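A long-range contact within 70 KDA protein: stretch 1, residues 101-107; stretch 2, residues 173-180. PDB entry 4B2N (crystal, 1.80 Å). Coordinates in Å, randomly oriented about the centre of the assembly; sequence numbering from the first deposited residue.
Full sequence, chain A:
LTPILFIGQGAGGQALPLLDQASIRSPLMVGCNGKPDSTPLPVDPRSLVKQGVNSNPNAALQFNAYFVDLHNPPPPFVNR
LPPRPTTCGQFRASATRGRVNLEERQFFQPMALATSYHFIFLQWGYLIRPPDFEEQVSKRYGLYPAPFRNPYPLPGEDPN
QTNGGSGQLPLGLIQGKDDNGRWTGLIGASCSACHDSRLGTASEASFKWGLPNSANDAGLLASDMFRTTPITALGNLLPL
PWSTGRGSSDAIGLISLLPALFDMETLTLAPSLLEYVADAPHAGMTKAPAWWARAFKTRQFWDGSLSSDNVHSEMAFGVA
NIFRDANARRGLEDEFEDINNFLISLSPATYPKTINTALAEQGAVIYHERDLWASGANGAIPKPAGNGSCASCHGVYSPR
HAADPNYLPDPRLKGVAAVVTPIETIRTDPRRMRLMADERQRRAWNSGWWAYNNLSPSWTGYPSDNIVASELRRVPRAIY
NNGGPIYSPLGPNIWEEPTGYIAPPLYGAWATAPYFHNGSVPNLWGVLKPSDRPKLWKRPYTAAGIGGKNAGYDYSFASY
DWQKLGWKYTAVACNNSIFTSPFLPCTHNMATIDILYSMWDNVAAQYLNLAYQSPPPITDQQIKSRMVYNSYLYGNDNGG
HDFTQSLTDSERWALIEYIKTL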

# COMPACT_ATOMS: atom_id res chain seq x y z
N ASN A 101 -2.64 -8.36 16.07
CA ASN A 101 -3.25 -8.88 14.80
C ASN A 101 -2.27 -8.94 13.63
O ASN A 101 -2.24 -9.96 12.95
CB ASN A 101 -4.45 -8.04 14.39
CG ASN A 101 -5.62 -8.23 15.34
OD1 ASN A 101 -5.63 -9.17 16.16
ND2 ASN A 101 -6.63 -7.32 15.25
N LEU A 102 -1.45 -7.92 13.44
CA LEU A 102 -0.53 -7.91 12.29
C LEU A 102 0.57 -9.00 12.45
O LEU A 102 1.08 -9.54 11.45
CB LEU A 102 0.05 -6.50 12.01
CG LEU A 102 -0.95 -5.46 11.53
CD1 LEU A 102 -0.34 -4.05 11.38
CD2 LEU A 102 -1.54 -5.97 10.23
N GLU A 103 0.93 -9.27 13.72
CA GLU A 103 2.05 -10.14 14.01
C GLU A 103 1.58 -11.60 14.01
O GLU A 103 2.36 -12.50 13.60
CB GLU A 103 2.65 -9.79 15.37
CG GLU A 103 3.57 -8.56 15.35
CD GLU A 103 4.12 -8.24 16.72
OE1 GLU A 103 4.10 -9.18 17.59
OE2 GLU A 103 4.54 -7.06 16.93
N GLU A 104 0.36 -11.85 14.48
CA GLU A 104 -0.05 -13.22 14.70
C GLU A 104 -1.31 -13.75 14.06
O GLU A 104 -1.65 -14.96 14.26
CB GLU A 104 -0.07 -13.68 16.15
CG GLU A 104 -0.35 -12.74 17.25
CD GLU A 104 -0.34 -13.45 18.62
OE1 GLU A 104 -1.33 -14.12 19.00
OE2 GLU A 104 0.66 -13.27 19.30
N ARG A 105 -2.02 -12.92 13.32
CA ARG A 105 -3.29 -13.46 12.76
C ARG A 105 -3.10 -13.81 11.30
O ARG A 105 -2.60 -13.00 10.53
CB ARG A 105 -4.42 -12.40 12.96
CG ARG A 105 -4.89 -12.44 14.41
CD ARG A 105 -5.90 -13.59 14.58
NE ARG A 105 -7.20 -13.25 13.97
CZ ARG A 105 -7.83 -13.92 13.01
NH1 ARG A 105 -7.29 -15.02 12.49
NH2 ARG A 105 -9.02 -13.51 12.56
N GLN A 106 -3.53 -15.00 10.90
CA GLN A 106 -3.51 -15.34 9.47
C GLN A 106 -4.78 -14.82 8.76
O GLN A 106 -5.83 -15.46 8.76
CB GLN A 106 -3.35 -16.82 9.24
CG GLN A 106 -3.03 -17.10 7.75
CD GLN A 106 -2.24 -18.36 7.58
OE1 GLN A 106 -1.11 -18.37 7.04
NE2 GLN A 106 -2.80 -19.43 8.09
N PHE A 107 -4.68 -13.65 8.19
CA PHE A 107 -5.76 -13.02 7.46
C PHE A 107 -5.67 -13.41 5.99
O PHE A 107 -6.64 -13.90 5.40
CB PHE A 107 -5.58 -11.50 7.55
CG PHE A 107 -5.86 -10.96 8.92
CD1 PHE A 107 -7.11 -11.20 9.55
CD2 PHE A 107 -4.89 -10.24 9.60
CE1 PHE A 107 -7.38 -10.75 10.85
CE2 PHE A 107 -5.16 -9.74 10.90
CZ PHE A 107 -6.40 -10.02 11.51
N LEU A 173 6.05 -13.08 5.91
CA LEU A 173 5.34 -14.37 5.82
C LEU A 173 4.78 -14.59 7.20
O LEU A 173 5.31 -14.04 8.21
CB LEU A 173 6.24 -15.58 5.50
CG LEU A 173 6.92 -15.55 4.10
CD1 LEU A 173 7.91 -16.69 3.86
CD2 LEU A 173 5.90 -15.45 2.94
N ILE A 174 3.74 -15.45 7.26
CA ILE A 174 3.13 -15.73 8.53
C ILE A 174 2.54 -17.12 8.53
O ILE A 174 2.02 -17.60 7.51
CB ILE A 174 2.05 -14.62 8.89
CG1 ILE A 174 1.67 -14.70 10.38
CG2 ILE A 174 0.80 -14.72 7.96
CD1 ILE A 174 0.68 -13.61 10.88
N GLN A 175 2.64 -17.77 9.67
CA GLN A 175 1.75 -18.87 9.96
C GLN A 175 0.53 -18.32 10.76
O GLN A 175 -0.60 -18.36 10.26
CB GLN A 175 2.45 -20.00 10.76
CG GLN A 175 1.45 -21.01 11.33
CD GLN A 175 1.97 -21.91 12.45
OE1 GLN A 175 1.40 -22.96 12.66
NE2 GLN A 175 3.00 -21.47 13.19
N GLY A 176 0.80 -17.81 11.98
CA GLY A 176 -0.19 -17.14 12.73
C GLY A 176 -1.32 -18.03 13.20
O GLY A 176 -1.22 -19.25 13.12
N LYS A 177 -2.40 -17.39 13.61
CA LYS A 177 -3.57 -18.10 14.20
C LYS A 177 -4.81 -17.85 13.37
O LYS A 177 -5.00 -16.74 12.86
CB LYS A 177 -3.79 -17.62 15.61
CG LYS A 177 -2.59 -17.87 16.49
CD LYS A 177 -2.80 -17.21 17.84
CE LYS A 177 -1.98 -17.86 18.93
NZ LYS A 177 -1.78 -16.80 19.95
N ASP A 178 -5.63 -18.89 13.25
CA ASP A 178 -6.86 -18.83 12.45
C ASP A 178 -7.98 -18.12 13.26
O ASP A 178 -7.73 -17.60 14.33
CB ASP A 178 -7.26 -20.24 12.00
CG ASP A 178 -7.59 -21.18 13.18
OD1 ASP A 178 -7.93 -20.77 14.31
OD2 ASP A 178 -7.60 -22.38 12.93
N ASP A 179 -9.21 -18.14 12.75
CA ASP A 179 -10.23 -17.33 13.39
C ASP A 179 -10.69 -18.02 14.71
O ASP A 179 -11.34 -17.41 15.51
CB ASP A 179 -11.41 -17.05 12.43
CG ASP A 179 -11.00 -16.30 11.13
OD1 ASP A 179 -9.89 -15.75 11.07
OD2 ASP A 179 -11.83 -16.27 10.17
N ASN A 180 -10.40 -19.30 14.87
CA ASN A 180 -10.64 -20.01 16.13
C ASN A 180 -9.49 -19.91 17.14
O ASN A 180 -9.44 -20.70 18.11
CB ASN A 180 -10.87 -21.47 15.86
CG ASN A 180 -12.20 -21.73 15.23
OD1 ASN A 180 -12.31 -21.79 14.02
ND2 ASN A 180 -13.20 -21.97 16.04
O HOH W 1 1.28 -16.14 20.58

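Stretch 1 enters the contact as the end of a helix, and its first residues contribute mainly backbone. The CA-to-CB bonds of Asn 101 and Leu 102 point away from stretch 2, and Asn 101 makes no contact with it; its carbonyl instead accepts the helical hydrogen bond from Arg 105 N (Arg 105 N to Asn 101 O, 3.0 Å). That of Glu 103 also points away, but its carbonyl meets the side chain of Ile 174, with Glu 103 O 3.4 Å from Ile 174 CD1. Ile 174 CD1 lies equally close to a second carbonyl, 3.4 Å from Arg 105 O, so Ile 174 packs against the backbone where the helix ends.

At Glu 104 the polar contacts begin. Lys 177 N donates to Glu 104 O at 2.6 Å, and the two side chains form a salt bridge, Lys 177 NZ to Glu 104 OE1, 2.9 Å. A water supplements this pair, donating to Glu 104 OE2 and accepting from Lys 177 NZ. Close by, Gly 176 CA approaches Glu 104 O to 3.0 Å; a CB on this residue would lie only 2.7 Å from the same oxygen, a clash, and its positive phi also favours glycine.

Arg 105, the first residue to leave helical phi/psi, forms a single beta bridge with Lys 177. Its CA-to-CB bond points away, yet three successive m rotamers fold the side chain back so that the guanidinium reaches stretch 2. Arg 105 NH1 donates to Lys 177 O (2.9 Å), while Arg 105 NH2 forms a salt bridge with Asp 179 OD1 (2.8 Å); both acceptors lie at the guanidinium edge, near its plane.

Gln 106 N donates to Lys 177 O at 3.0 Å with a nearly straight angle of 165°, so this carbonyl serves both Arg 105 and Gln 106. Phe 107 makes no contact with stretch 2, although the end of its side chain comes nearer than its outward CA-to-CB bond would suggest.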